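Local coordinates for protein nidogen (Mus musculus, PDB 1NPE) that probably links laminin to other basement-membrane components, its YWTD beta-propeller domain being the part that binds laminin, at residues G1-F6 / R14-R19; P34-I39 / V50-I55; S80-A85 / N123-V128; T215-N220 / I256-S261. One frame throughout, in Å; residues are numbered along the deposited sequence.

Interaction 1: G1-F6 / R14-R19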
loop_
_atom_site.group_PDB
_atom_site.type_symbol
_atom_site.label_atom_id
_atom_site.label_comp_id
_atom_site.label_asym_id
_atom_site.label_seq_id
_atom_site.Cartn_x
_atom_site.Cartn_y
_atom_site.Cartn_z
ATOM N N GLY A 1 -26.674 -4.792 12.691
ATOM C CA GLY A 1 -25.638 -4.809 13.770
ATOM C C GLY A 1 -24.222 -4.789 13.221
ATOM O O GLY A 1 -23.342 -4.144 13.789
ATOM N N THR A 2 -24.003 -5.517 12.126
ATOM C CA THR A 2 -22.696 -5.590 11.483
ATOM C C THR A 2 -22.650 -4.678 10.258
ATOM O O THR A 2 -23.582 -4.647 9.454
ATOM C CB THR A 2 -22.361 -7.025 11.050
ATOM O OG1 THR A 2 -23.320 -7.464 10.082
ATOM C CG2 THR A 2 -22.392 -7.968 12.246
ATOM N N HIS A 3 -21.553 -3.944 10.114
ATOM C CA HIS A 3 -21.411 -3.024 8.996
ATOM C C HIS A 3 -20.139 -3.271 8.210
ATOM O O HIS A 3 -19.194 -3.889 8.703
ATOM C CB HIS A 3 -21.414 -1.575 9.502
ATOM C CG HIS A 3 -22.614 -1.221 10.326
ATOM N ND1 HIS A 3 -22.750 -1.599 11.645
ATOM C CD2 HIS A 3 -23.740 -0.537 10.013
ATOM C CE1 HIS A 3 -23.909 -1.166 12.109
ATOM N NE2 HIS A 3 -24.529 -0.518 11.139
ATOM N N LEU A 4 -20.149 -2.816 6.964
ATOM C CA LEU A 4 -18.997 -2.916 6.081
ATOM C C LEU A 4 -18.385 -1.526 6.060
ATOM O O LEU A 4 -19.107 -0.528 6.004
ATOM C CB LEU A 4 -19.417 -3.282 4.660
ATOM C CG LEU A 4 -19.166 -4.696 4.151
ATOM C CD1 LEU A 4 -19.552 -4.748 2.679
ATOM C CD2 LEU A 4 -17.704 -5.071 4.323
ATOM N N LEU A 5 -17.060 -1.468 6.097
ATOM C CA LEU A 5 -16.349 -0.201 6.087
ATOM C C LEU A 5 -15.244 -0.240 5.049
ATOM O O LEU A 5 -14.489 -1.214 4.978
ATOM C CB LEU A 5 -15.734 0.062 7.465
ATOM C CG LEU A 5 -16.686 0.322 8.634
ATOM C CD1 LEU A 5 -16.060 -0.123 9.937
ATOM C CD2 LEU A 5 -17.041 1.790 8.682
ATOM N N PHE A 6 -15.175 0.792 4.211
ATOM C CA PHE A 6 -14.114 0.857 3.216
ATOM C C PHE A 6 -13.511 2.251 3.076
ATOM O O PHE A 6 -14.138 3.248 3.420
ATOM C CB PHE A 6 -14.537 0.264 1.864
ATOM C CG PHE A 6 -15.622 1.027 1.157
ATOM C CD1 PHE A 6 -16.951 0.611 1.245
ATOM C CD2 PHE A 6 -15.310 2.112 0.345
ATOM C CE1 PHE A 6 -17.958 1.260 0.529
ATOM C CE2 PHE A 6 -16.305 2.770 -0.377
ATOM C CZ PHE A 6 -17.637 2.338 -0.285
ATOM N N ARG A 14 -19.317 3.745 5.020
ATOM C CA ARG A 14 -19.995 2.763 5.856
ATOM C C ARG A 14 -21.322 2.302 5.251
ATOM O O ARG A 14 -22.105 3.119 4.751
ATOM C CB ARG A 14 -20.265 3.388 7.224
ATOM C CG ARG A 14 -21.142 2.579 8.146
ATOM C CD ARG A 14 -21.495 3.369 9.397
ATOM N NE ARG A 14 -22.169 2.513 10.366
ATOM C CZ ARG A 14 -22.269 2.774 11.664
ATOM N NH1 ARG A 14 -21.741 3.881 12.171
ATOM N NH2 ARG A 14 -22.883 1.910 12.462
ATOM N N LEU A 15 -21.558 0.992 5.268
ATOM C CA LEU A 15 -22.818 0.439 4.775
ATOM C C LEU A 15 -23.171 -0.830 5.529
ATOM O O LEU A 15 -22.322 -1.692 5.764
ATOM C CB LEU A 15 -22.810 0.189 3.263
ATOM C CG LEU A 15 -21.958 -0.912 2.645
ATOM C CD1 LEU A 15 -22.640 -1.433 1.392
ATOM C CD2 LEU A 15 -20.582 -0.371 2.333
ATOM N N PRO A 16 -24.443 -0.958 5.920
ATOM C CA PRO A 16 -24.994 -2.092 6.662
ATOM C C PRO A 16 -24.918 -3.422 5.937
ATOM O O PRO A 16 -24.960 -3.478 4.710
ATOM C CB PRO A 16 -26.455 -1.684 6.871
ATOM C CG PRO A 16 -26.405 -0.188 6.848
ATOM C CD PRO A 16 -25.478 0.064 5.699
ATOM N N LEU A 17 -24.796 -4.485 6.726
ATOM C CA LEU A 17 -24.751 -5.853 6.230
ATOM C C LEU A 17 -25.841 -6.629 6.952
ATOM O O LEU A 17 -25.661 -7.020 8.105
ATOM C CB LEU A 17 -23.410 -6.519 6.549
ATOM C CG LEU A 17 -22.325 -6.696 5.487
ATOM C CD1 LEU A 17 -21.299 -7.689 6.035
ATOM C CD2 LEU A 17 -22.900 -7.226 4.182
ATOM N N GLU A 18 -26.985 -6.814 6.301
ATOM C CA GLU A 18 -28.079 -7.571 6.901
ATOM C C GLU A 18 -28.148 -8.956 6.250
ATOM O O GLU A 18 -28.573 -9.101 5.102
ATOM C CB GLU A 18 -29.409 -6.811 6.781
ATOM C CG GLU A 18 -29.397 -5.448 7.501
ATOM C CD GLU A 18 -30.786 -4.935 7.867
ATOM O OE1 GLU A 18 -31.261 -3.961 7.235
ATOM O OE2 GLU A 18 -31.396 -5.500 8.805
ATOM N N ARG A 19 -27.668 -9.957 6.985
ATOM C CA ARG A 19 -27.625 -11.346 6.525
ATOM C C ARG A 19 -26.913 -11.543 5.186
ATOM O O ARG A 19 -27.542 -11.832 4.165
ATOM C CB ARG A 19 -29.026 -11.975 6.500
ATOM C CG ARG A 19 -29.425 -12.643 7.816
ATOM C CD ARG A 19 -28.386 -13.691 8.251
ATOM N NE ARG A 19 -27.644 -13.297 9.455
ATOM C CZ ARG A 19 -26.324 -13.114 9.518
ATOM N NH1 ARG A 19 -25.563 -13.280 8.439
ATOM N NH2 ARG A 19 -25.755 -12.788 10.674
#
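Leu4 N gives its hydrogen to Leu15 O at 2.7 Å in a nearly straight bond (171° at the hydrogen), and Leu15 N returns one to Leu4 O at 3.0 Å. This pair of bonds fixes the antiparallel register of the two strands, in which Leu5 stands across from Arg14 and His3 from Pro16. Beside it the CA of Arg14 comes within 3.4 Å of Leu4 O, a CA-H...O contact. Pro16 suits its place because a non-hydrogen-bonded pair asks no N-H of it toward His3.

The two strands form a hairpin in the closing blade of a six-bladed propeller, made by both ends of the chain: strand 256-259 bonds to the backbone at His3 and Leu5 and so closes the ring in the manner called Velcro.

On the face that carries Arg14 and Leu5, the arginine runs extended from CG to NE and brings its guanidinium edge-on to the His3 imidazole, the two planes 89° apart. Its NH2 stands above the ring, offset toward the rim and 3.2 Å from His3 NE2. Leu5 CD2 lies alongside the root of the same chain, 3.9 Å from Arg14 CB, packing on its aliphatic part.

The face bearing Leu4, Leu15 and Leu17 is apolar. Leu4 CG meets Leu17 CG at 4.0 Å. A chi1 of 70° puts Leu15 CG close to Leu4 CB, and Leu15 CD2 lies at the edge of the Phe6 ring, 3.6 Å from Phe6 CE1, the two side chains at about a right angle. Tyr222 of the adjacent blade also packs on Leu4 and Leu17.

Interaction 2: P34-I39 / V50-I55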
loop_
_atom_site.group_PDB
_atom_site.type_symbol
_atom_site.label_atom_id
_atom_site.label_comp_id
_atom_site.label_asym_id
_atom_site.label_seq_id
_atom_site.Cartn_x
_atom_site.Cartn_y
_atom_site.Cartn_z
ATOM N N PRO A 34 -10.687 15.016 5.093
ATOM C CA PRO A 34 -10.317 15.687 3.841
ATOM C C PRO A 34 -8.853 15.715 3.412
ATOM O O PRO A 34 -8.553 15.491 2.244
ATOM C CB PRO A 34 -10.925 17.086 4.000
ATOM C CG PRO A 34 -11.033 17.260 5.478
ATOM C CD PRO A 34 -11.491 15.916 5.936
ATOM N N ALA A 35 -7.938 15.928 4.346
ATOM C CA ALA A 35 -6.522 15.973 3.991
ATOM C C ALA A 35 -5.837 14.613 3.827
ATOM O O ALA A 35 -4.735 14.543 3.280
ATOM C CB ALA A 35 -5.756 16.813 5.012
ATOM N N LYS A 36 -6.504 13.536 4.235
ATOM C CA LYS A 36 -5.896 12.205 4.190
ATOM C C LYS A 36 -6.256 11.223 3.077
ATOM O O LYS A 36 -7.287 11.329 2.427
ATOM C CB LYS A 36 -6.109 11.505 5.537
ATOM C CG LYS A 36 -5.597 12.263 6.761
ATOM C CD LYS A 36 -5.761 11.415 8.032
ATOM C CE LYS A 36 -5.411 12.187 9.310
ATOM N NZ LYS A 36 -3.963 12.554 9.400
ATOM N N VAL A 37 -5.357 10.271 2.855
ATOM C CA VAL A 37 -5.567 9.206 1.884
ATOM C C VAL A 37 -5.543 7.943 2.747
ATOM O O VAL A 37 -4.475 7.410 3.070
ATOM C CB VAL A 37 -4.450 9.147 0.805
ATOM C CG1 VAL A 37 -4.638 7.922 -0.079
ATOM C CG2 VAL A 37 -4.468 10.413 -0.050
ATOM N N ILE A 38 -6.727 7.539 3.200
ATOM C CA ILE A 38 -6.885 6.369 4.049
ATOM C C ILE A 38 -6.612 5.109 3.237
ATOM O O ILE A 38 -7.198 4.913 2.174
ATOM C CB ILE A 38 -8.318 6.296 4.624
ATOM C CG1 ILE A 38 -8.732 7.648 5.212
ATOM C CG2 ILE A 38 -8.395 5.223 5.704
ATOM C CD1 ILE A 38 -8.042 8.004 6.518
ATOM N N ILE A 39 -5.723 4.257 3.734
ATOM C CA ILE A 39 -5.385 3.032 3.023
ATOM C C ILE A 39 -5.833 1.775 3.762
ATOM O O ILE A 39 -6.698 1.048 3.276
ATOM C CB ILE A 39 -3.875 2.952 2.731
ATOM C CG1 ILE A 39 -3.430 4.168 1.908
ATOM C CG2 ILE A 39 -3.550 1.661 1.993
ATOM C CD1 ILE A 39 -3.981 4.197 0.485
ATOM N N VAL A 50 -12.738 1.812 15.081
ATOM C CA VAL A 50 -12.183 1.683 13.739
ATOM C C VAL A 50 -10.750 2.235 13.705
ATOM O O VAL A 50 -10.499 3.341 14.183
ATOM C CB VAL A 50 -13.055 2.460 12.707
ATOM C CG1 VAL A 50 -12.468 2.339 11.299
ATOM C CG2 VAL A 50 -14.485 1.934 12.725
ATOM N N TYR A 51 -9.814 1.440 13.189
ATOM C CA TYR A 51 -8.418 1.857 13.061
ATOM C C TYR A 51 -8.074 2.020 11.575
ATOM O O TYR A 51 -8.633 1.312 10.721
ATOM C CB TYR A 51 -7.471 0.835 13.702
ATOM C CG TYR A 51 -7.476 0.840 15.214
ATOM C CD1 TYR A 51 -8.558 0.331 15.928
ATOM C CD2 TYR A 51 -6.393 1.350 15.933
ATOM C CE1 TYR A 51 -8.566 0.332 17.314
ATOM C CE2 TYR A 51 -6.392 1.352 17.327
ATOM C CZ TYR A 51 -7.483 0.843 18.007
ATOM O OH TYR A 51 -7.514 0.861 19.378
ATOM N N TRP A 52 -7.147 2.935 11.276
ATOM C CA TRP A 52 -6.738 3.192 9.893
ATOM C C TRP A 52 -5.308 3.683 9.738
ATOM O O TRP A 52 -4.677 4.132 10.695
ATOM C CB TRP A 52 -7.664 4.225 9.229
ATOM C CG TRP A 52 -7.551 5.629 9.805
ATOM C CD1 TRP A 52 -6.570 6.550 9.554
ATOM C CD2 TRP A 52 -8.441 6.243 10.743
ATOM N NE1 TRP A 52 -6.790 7.693 10.285
ATOM C CE2 TRP A 52 -7.930 7.532 11.023
ATOM C CE3 TRP A 52 -9.620 5.828 11.378
ATOM C CZ2 TRP A 52 -8.556 8.407 11.911
ATOM C CZ3 TRP A 52 -10.243 6.701 12.263
ATOM C CH2 TRP A 52 -9.707 7.976 12.521
ATOM N N THR A 53 -4.811 3.588 8.510
ATOM C CA THR A 53 -3.483 4.072 8.175
ATOM C C THR A 53 -3.676 5.131 7.098
ATOM O O THR A 53 -4.553 5.009 6.237
ATOM C CB THR A 53 -2.554 2.965 7.628
ATOM O OG1 THR A 53 -3.013 2.528 6.342
ATOM C CG2 THR A 53 -2.498 1.791 8.590
ATOM N N ASP A 54 -2.866 6.176 7.177
ATOM C CA ASP A 54 -2.910 7.287 6.241
ATOM C C ASP A 54 -1.515 7.477 5.649
ATOM O O ASP A 54 -0.549 7.662 6.390
ATOM C CB ASP A 54 -3.354 8.548 6.991
ATOM C CG ASP A 54 -2.971 9.821 6.270
ATOM O OD1 ASP A 54 -2.382 10.710 6.917
ATOM O OD2 ASP A 54 -3.255 9.927 5.062
ATOM N N ILE A 55 -1.409 7.403 4.325
ATOM C CA ILE A 55 -0.123 7.569 3.643
ATOM C C ILE A 55 0.193 9.021 3.283
ATOM O O ILE A 55 1.263 9.310 2.746
ATOM C CB ILE A 55 -0.060 6.763 2.337
ATOM C CG1 ILE A 55 -1.247 7.138 1.445
ATOM C CG2 ILE A 55 0.005 5.280 2.636
ATOM C CD1 ILE A 55 -1.111 6.670 0.023
#
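Asp54 OD2 accepts the backbone hydrogen of Val37 N at 3.1 Å, met on its anti side and 28° out of the carboxylate plane; Ser56 N binds the same oxygen. OD1 bonds Glu57 N and Ser59 OG, and makes only a long, weak salt bridge with Lys36 NZ (3.5 Å), whose ammonium also pairs with Glu57 and bonds the same Ser59 OG. With so many donors around it, the carboxylate is probably kept ionised. Replacing Asp54 by an alanine would probably leave Val37 N, Ser56 N and Glu57 N without their acceptor and let the turn after the strand move.

Among backbone bonds, Ile39 N to Thr53 O is short and straight (2.9 Å), whereas Ile55 N to Val37 O is weak.

Tyr51 to Asp54 spell the YWTD signature of this propeller family, on the second strand of the blade; strand 36-44 is the innermost.

Apolar contacts occupy both faces. Ile38 CD1 lies over the five-membered ring of Trp52, 4.0 Å from its centroid, a CH-pi contact. Beyond, Ile55 CD1 touches Val37 CG1 and Ile55 CG2 touches Ile39 CG1, each at 3.7 Å. Beta-branched residues suit these extended chains, and another protein chain packs on Val37, Ile39 and Ile55.

Interaction 3: S80-A85 / N123-V128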
loop_
_atom_site.group_PDB
_atom_site.type_symbol
_atom_site.label_atom_id
_atom_site.label_comp_id
_atom_site.label_asym_id
_atom_site.label_seq_id
_atom_site.Cartn_x
_atom_site.Cartn_y
_atom_site.Cartn_z
ATOM N N SER A 80 5.249 4.380 4.838
ATOM C CA SER A 80 4.014 4.181 4.081
ATOM C C SER A 80 3.173 3.041 4.685
ATOM O O SER A 80 3.194 1.910 4.196
ATOM C CB SER A 80 4.345 3.873 2.617
ATOM O OG SER A 80 3.173 3.847 1.825
ATOM N N PRO A 81 2.420 3.336 5.759
ATOM C CA PRO A 81 1.572 2.327 6.419
ATOM C C PRO A 81 0.386 1.987 5.516
ATOM O O PRO A 81 -0.409 2.858 5.175
ATOM C CB PRO A 81 1.158 3.021 7.719
ATOM C CG PRO A 81 1.097 4.468 7.322
ATOM C CD PRO A 81 2.312 4.651 6.418
ATOM N N GLU A 82 0.279 0.725 5.118
ATOM C CA GLU A 82 -0.777 0.326 4.199
ATOM C C GLU A 82 -1.691 -0.808 4.625
ATOM O O GLU A 82 -2.581 -1.203 3.874
ATOM C CB GLU A 82 -0.160 -0.012 2.851
ATOM C CG GLU A 82 0.483 1.174 2.173
ATOM C CD GLU A 82 1.233 0.777 0.941
ATOM O OE1 GLU A 82 0.793 -0.157 0.242
ATOM O OE2 GLU A 82 2.269 1.399 0.666
ATOM N N GLY A 83 -1.446 -1.344 5.810
ATOM C CA GLY A 83 -2.254 -2.428 6.330
ATOM C C GLY A 83 -2.149 -2.370 7.838
ATOM O O GLY A 83 -1.097 -2.034 8.369
ATOM N N ILE A 84 -3.244 -2.654 8.526
ATOM C CA ILE A 84 -3.256 -2.633 9.976
ATOM C C ILE A 84 -4.182 -3.730 10.494
ATOM O O ILE A 84 -5.264 -3.948 9.945
ATOM C CB ILE A 84 -3.657 -1.224 10.515
ATOM C CG1 ILE A 84 -3.650 -1.205 12.044
ATOM C CG2 ILE A 84 -5.021 -0.789 9.963
ATOM C CD1 ILE A 84 -3.737 0.196 12.637
ATOM N N ALA A 85 -3.701 -4.468 11.497
ATOM C CA ALA A 85 -4.447 -5.560 12.124
ATOM C C ALA A 85 -4.408 -5.399 13.640
ATOM O O ALA A 85 -3.495 -4.779 14.178
ATOM C CB ALA A 85 -3.864 -6.900 11.720
ATOM N N ASN A 123 7.607 -4.924 -0.191
ATOM C CA ASN A 123 6.309 -4.288 -0.395
ATOM C C ASN A 123 5.210 -4.943 0.451
ATOM O O ASN A 123 4.204 -5.416 -0.078
ATOM C CB ASN A 123 5.916 -4.295 -1.881
ATOM C CG ASN A 123 6.438 -3.072 -2.645
ATOM O OD1 ASN A 123 6.863 -3.178 -3.792
ATOM N ND2 ASN A 123 6.382 -1.911 -2.015
ATOM N N PRO A 124 5.402 -5.015 1.782
ATOM C CA PRO A 124 4.348 -5.630 2.596
ATOM C C PRO A 124 3.112 -4.752 2.467
ATOM O O PRO A 124 3.225 -3.546 2.252
ATOM C CB PRO A 124 4.926 -5.555 4.010
ATOM C CG PRO A 124 5.727 -4.281 3.963
ATOM C CD PRO A 124 6.461 -4.461 2.643
ATOM N N ARG A 125 1.935 -5.347 2.582
ATOM C CA ARG A 125 0.718 -4.568 2.463
ATOM C C ARG A 125 -0.381 -5.161 3.327
ATOM O O ARG A 125 -0.623 -4.675 4.425
ATOM C CB ARG A 125 0.301 -4.449 0.984
ATOM C CG ARG A 125 -1.053 -3.797 0.740
ATOM C CD ARG A 125 -1.242 -3.470 -0.731
ATOM N NE ARG A 125 -0.571 -2.229 -1.098
ATOM C CZ ARG A 125 -0.320 -1.839 -2.345
ATOM N NH1 ARG A 125 -0.666 -2.598 -3.382
ATOM N NH2 ARG A 125 0.204 -0.639 -2.553
ATOM N N GLY A 126 -1.020 -6.225 2.850
ATOM C CA GLY A 126 -2.079 -6.847 3.620
ATOM C C GLY A 126 -1.561 -7.509 4.882
ATOM O O GLY A 126 -0.476 -8.085 4.889
ATOM N N ILE A 127 -2.320 -7.395 5.964
ATOM C CA ILE A 127 -1.946 -8.015 7.231
ATOM C C ILE A 127 -3.180 -8.255 8.105
ATOM O O ILE A 127 -4.060 -7.402 8.209
ATOM C CB ILE A 127 -0.879 -7.196 8.001
ATOM C CG1 ILE A 127 -0.397 -7.985 9.222
ATOM C CG2 ILE A 127 -1.442 -5.859 8.448
ATOM C CD1 ILE A 127 0.744 -7.320 9.973
ATOM N N VAL A 128 -3.269 -9.453 8.668
ATOM C CA VAL A 128 -4.395 -9.827 9.524
ATOM C C VAL A 128 -3.928 -10.661 10.709
ATOM O O VAL A 128 -2.851 -11.264 10.677
ATOM C CB VAL A 128 -5.457 -10.666 8.759
ATOM C CG1 VAL A 128 -6.165 -9.817 7.716
ATOM C CG2 VAL A 128 -4.805 -11.886 8.104
HETATM O O HOH W 1 2.687 -2.097 -0.143
#
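Glu82 to Ala85 and Arg125 to Val128 run side by side in the same direction, their strand axes only 10° apart and 5.2 Å away at closest, with Gly83 level with Gly126. No backbone hydrogen bond joins them; the nearest thing is a CA-H...O contact from Gly83 CA to Arg125 O at 3.4 Å. A glycine is what this place admits, since a CB at Gly83 would run into Arg125 O. Further along, Ile127 CG2 packs against Gly83 C at 3.6 Å, and the small CB of Ala85 fits over Ile127 O.

These are the innermost strands of two successive blades of the propeller, which converge toward the central axis. Here side chains supply the polar bonds between them.

Glu82 OE1 is gripped by Arg125 from one side of its guanidinium, NE at 2.8 Å and NH2 at 2.9 Å, with OE1 close to the guanidinium plane. NE comes nearly along the C-O axis of the carboxylate oxygen, NH2 on its syn side but well out of the carboxylate plane, and a water donates a third hydrogen to OE1 while bonding Pro124 O. A bend at chi3 (-81°) brings Arg125 NE to OE1. Glu82 OE2 takes Ser80 OG on its anti lone pair (2.9 Å) and also bonds Ser98 OG, from a residue of the cadmium site. A glutamine in place of Glu82 would remove the charge opposite Arg125 and probably set an amide NH2 against either the arginine N-H groups or the serine hydroxyls. Arg125 NH1 is held separately by Asn170 OD1 and by the backbone of another protein chain.

Interaction 4: T215-N220 / I256-S261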
loop_
_atom_site.group_PDB
_atom_site.type_symbol
_atom_site.label_atom_id
_atom_site.label_comp_id
_atom_site.label_asym_id
_atom_site.label_seq_id
_atom_site.Cartn_x
_atom_site.Cartn_y
_atom_site.Cartn_z
ATOM N N THR A 215 -11.778 -8.630 2.906
ATOM C CA THR A 215 -12.182 -8.964 4.259
ATOM C C THR A 215 -13.225 -10.064 4.101
ATOM O O THR A 215 -13.745 -10.288 3.002
ATOM C CB THR A 215 -12.768 -7.742 5.025
ATOM O OG1 THR A 215 -12.969 -8.095 6.399
ATOM C CG2 THR A 215 -14.099 -7.296 4.427
ATOM N N SER A 216 -13.505 -10.779 5.180
ATOM C CA SER A 216 -14.475 -11.854 5.093
ATOM C C SER A 216 -15.542 -11.834 6.171
ATOM O O SER A 216 -15.366 -11.253 7.243
ATOM C CB SER A 216 -13.768 -13.217 5.077
ATOM O OG SER A 216 -13.013 -13.441 6.259
ATOM N N TYR A 217 -16.675 -12.441 5.830
ATOM C CA TYR A 217 -17.811 -12.577 6.726
ATOM C C TYR A 217 -18.437 -13.929 6.398
ATOM O O TYR A 217 -19.292 -14.034 5.511
ATOM C CB TYR A 217 -18.831 -11.447 6.523
ATOM C CG TYR A 217 -19.873 -11.402 7.618
ATOM C CD1 TYR A 217 -19.492 -11.381 8.960
ATOM C CD2 TYR A 217 -21.236 -11.449 7.321
ATOM C CE1 TYR A 217 -20.433 -11.418 9.980
ATOM C CE2 TYR A 217 -22.195 -11.487 8.344
ATOM C CZ TYR A 217 -21.779 -11.475 9.671
ATOM O OH TYR A 217 -22.701 -11.549 10.695
ATOM N N GLY A 218 -17.946 -14.964 7.077
ATOM C CA GLY A 218 -18.438 -16.315 6.869
ATOM C C GLY A 218 -17.956 -16.933 5.569
ATOM O O GLY A 218 -16.749 -17.095 5.346
ATOM N N LYS A 219 -18.912 -17.276 4.711
ATOM C CA LYS A 219 -18.633 -17.881 3.408
ATOM C C LYS A 219 -18.380 -16.830 2.312
ATOM O O LYS A 219 -17.889 -17.159 1.230
ATOM C CB LYS A 219 -19.807 -18.784 2.997
ATOM C CG LYS A 219 -21.183 -18.138 3.197
ATOM C CD LYS A 219 -22.309 -18.952 2.568
ATOM C CE LYS A 219 -22.417 -20.355 3.158
ATOM N NZ LYS A 219 -23.438 -21.179 2.431
ATOM N N ASN A 220 -18.713 -15.574 2.605
ATOM C CA ASN A 220 -18.544 -14.477 1.651
ATOM C C ASN A 220 -17.262 -13.650 1.777
ATOM O O ASN A 220 -16.784 -13.369 2.877
ATOM C CB ASN A 220 -19.743 -13.523 1.729
ATOM C CG ASN A 220 -20.901 -13.946 0.843
ATOM O OD1 ASN A 220 -20.948 -15.070 0.348
ATOM N ND2 ASN A 220 -21.842 -13.031 0.632
ATOM N N ILE A 256 -10.632 -2.343 3.408
ATOM C CA ILE A 256 -11.989 -2.761 3.715
ATOM C C ILE A 256 -11.972 -3.658 4.949
ATOM O O ILE A 256 -11.080 -4.492 5.113
ATOM C CB ILE A 256 -12.623 -3.507 2.509
ATOM C CG1 ILE A 256 -14.119 -3.716 2.722
ATOM C CG2 ILE A 256 -11.924 -4.828 2.268
ATOM C CD1 ILE A 256 -14.838 -4.186 1.469
ATOM N N THR A 257 -12.952 -3.468 5.823
ATOM C CA THR A 257 -13.050 -4.252 7.040
ATOM C C THR A 257 -14.512 -4.377 7.460
ATOM O O THR A 257 -15.373 -3.631 6.986
ATOM C CB THR A 257 -12.204 -3.616 8.174
ATOM O OG1 THR A 257 -12.165 -4.496 9.300
ATOM C CG2 THR A 257 -12.775 -2.266 8.597
ATOM N N ILE A 258 -14.798 -5.349 8.317
ATOM C CA ILE A 258 -16.159 -5.557 8.784
ATOM C C ILE A 258 -16.319 -5.240 10.262
ATOM O O ILE A 258 -15.573 -5.741 11.101
ATOM C CB ILE A 258 -16.637 -6.993 8.488
ATOM C CG1 ILE A 258 -16.786 -7.167 6.980
ATOM C CG2 ILE A 258 -17.971 -7.275 9.172
ATOM C CD1 ILE A 258 -17.357 -8.483 6.568
ATOM N N ALA A 259 -17.284 -4.378 10.564
ATOM C CA ALA A 259 -17.571 -3.984 11.936
ATOM C C ALA A 259 -18.563 -4.960 12.547
ATOM O O ALA A 259 -19.762 -4.867 12.306
ATOM C CB ALA A 259 -18.135 -2.572 11.973
ATOM N N LEU A 260 -18.054 -5.911 13.321
ATOM C CA LEU A 260 -18.899 -6.910 13.970
ATOM C C LEU A 260 -19.565 -6.340 15.216
ATOM O O LEU A 260 -18.993 -5.484 15.895
ATOM C CB LEU A 260 -18.074 -8.145 14.337
ATOM C CG LEU A 260 -17.528 -8.960 13.163
ATOM C CD1 LEU A 260 -16.582 -10.034 13.659
ATOM C CD2 LEU A 260 -18.679 -9.568 12.372
ATOM N N SER A 261 -20.773 -6.820 15.509
ATOM C CA SER A 261 -21.538 -6.363 16.674
ATOM C C SER A 261 -20.976 -6.910 17.980
ATOM O O SER A 261 -21.301 -6.414 19.060
ATOM C CB SER A 261 -23.017 -6.750 16.536
ATOM O OG SER A 261 -23.171 -8.139 16.292
#
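Thr215 and Tyr217 face Ile256, Ile258 and Leu260 across the gap between the blade that begins with strand 211-217 and the closing blade of the six-bladed propeller, and the contact is made mainly by side chains. Their strands, each the innermost of its blade, run 30° from parallel with axes 6.5 Å apart at closest, and no hydrogen bond crosses between them.

Thr215 turns its methyl into this gap. Its OG1 is anti to the backbone N (chi1 -172°), so that CG2, set between N and the carbonyl carbon, touches Ile258 CG1 at 3.7 Å and Ile256 CG2 at 3.9 Å. The threonine lies at about a right angle to Ile256 and at a slant to Ile258, a small beta-branched residue filling the angle between two larger ones.

Ile258 reaches on to Tyr217. The two side chains stand at about a right angle, with Ile258 CD1 against Tyr217 CB at 3.3 Å, a tight approach, and also near Ser216 O at 3.5 Å. Tyrosine suits this border position: its ring meets Ile258 and Leu260, while its hydroxyl reaches Arg19 NH2, in the loop after strand 11-17. Behind it the chain reverses in a type II' turn from Tyr217 to Asn220, where Gly218 adopts a positive phi (75°) that a glycine accepts without strain. The turn sends the chain back into strand 220-225, whose Tyr222 lies against both Thr215 and Tyr217.

Farther out, the Leu260 and Tyr217 side chains lie at a slant to each other, Leu260 CD2 3.5 Å from Tyr217 CE1.

Overall arrangement
The four contacts follow the ring of blades. Interactions 1 and 4 are closest, with centres 8 Å apart, and share the closing blade: His3 O to Ala259 N (2.7 Å) is a probable hydrogen bond between their strands. Interaction 1 meets interaction 2 by packing of Leu5 CD1 on Val50 CG2 at 3.8 Å. Interaction 2 is joined to interaction 3 by a probable hydrogen bond, Thr53 OG1 to Pro81 O at 2.9 Å. In interaction 3 the Glu82 side chain is about 8 Å from a bound cadmium ion, against about 12 Å for Arg14 of interaction 1 and Ile55 of interaction 2. Another protein chain contacts interactions 2 and 3.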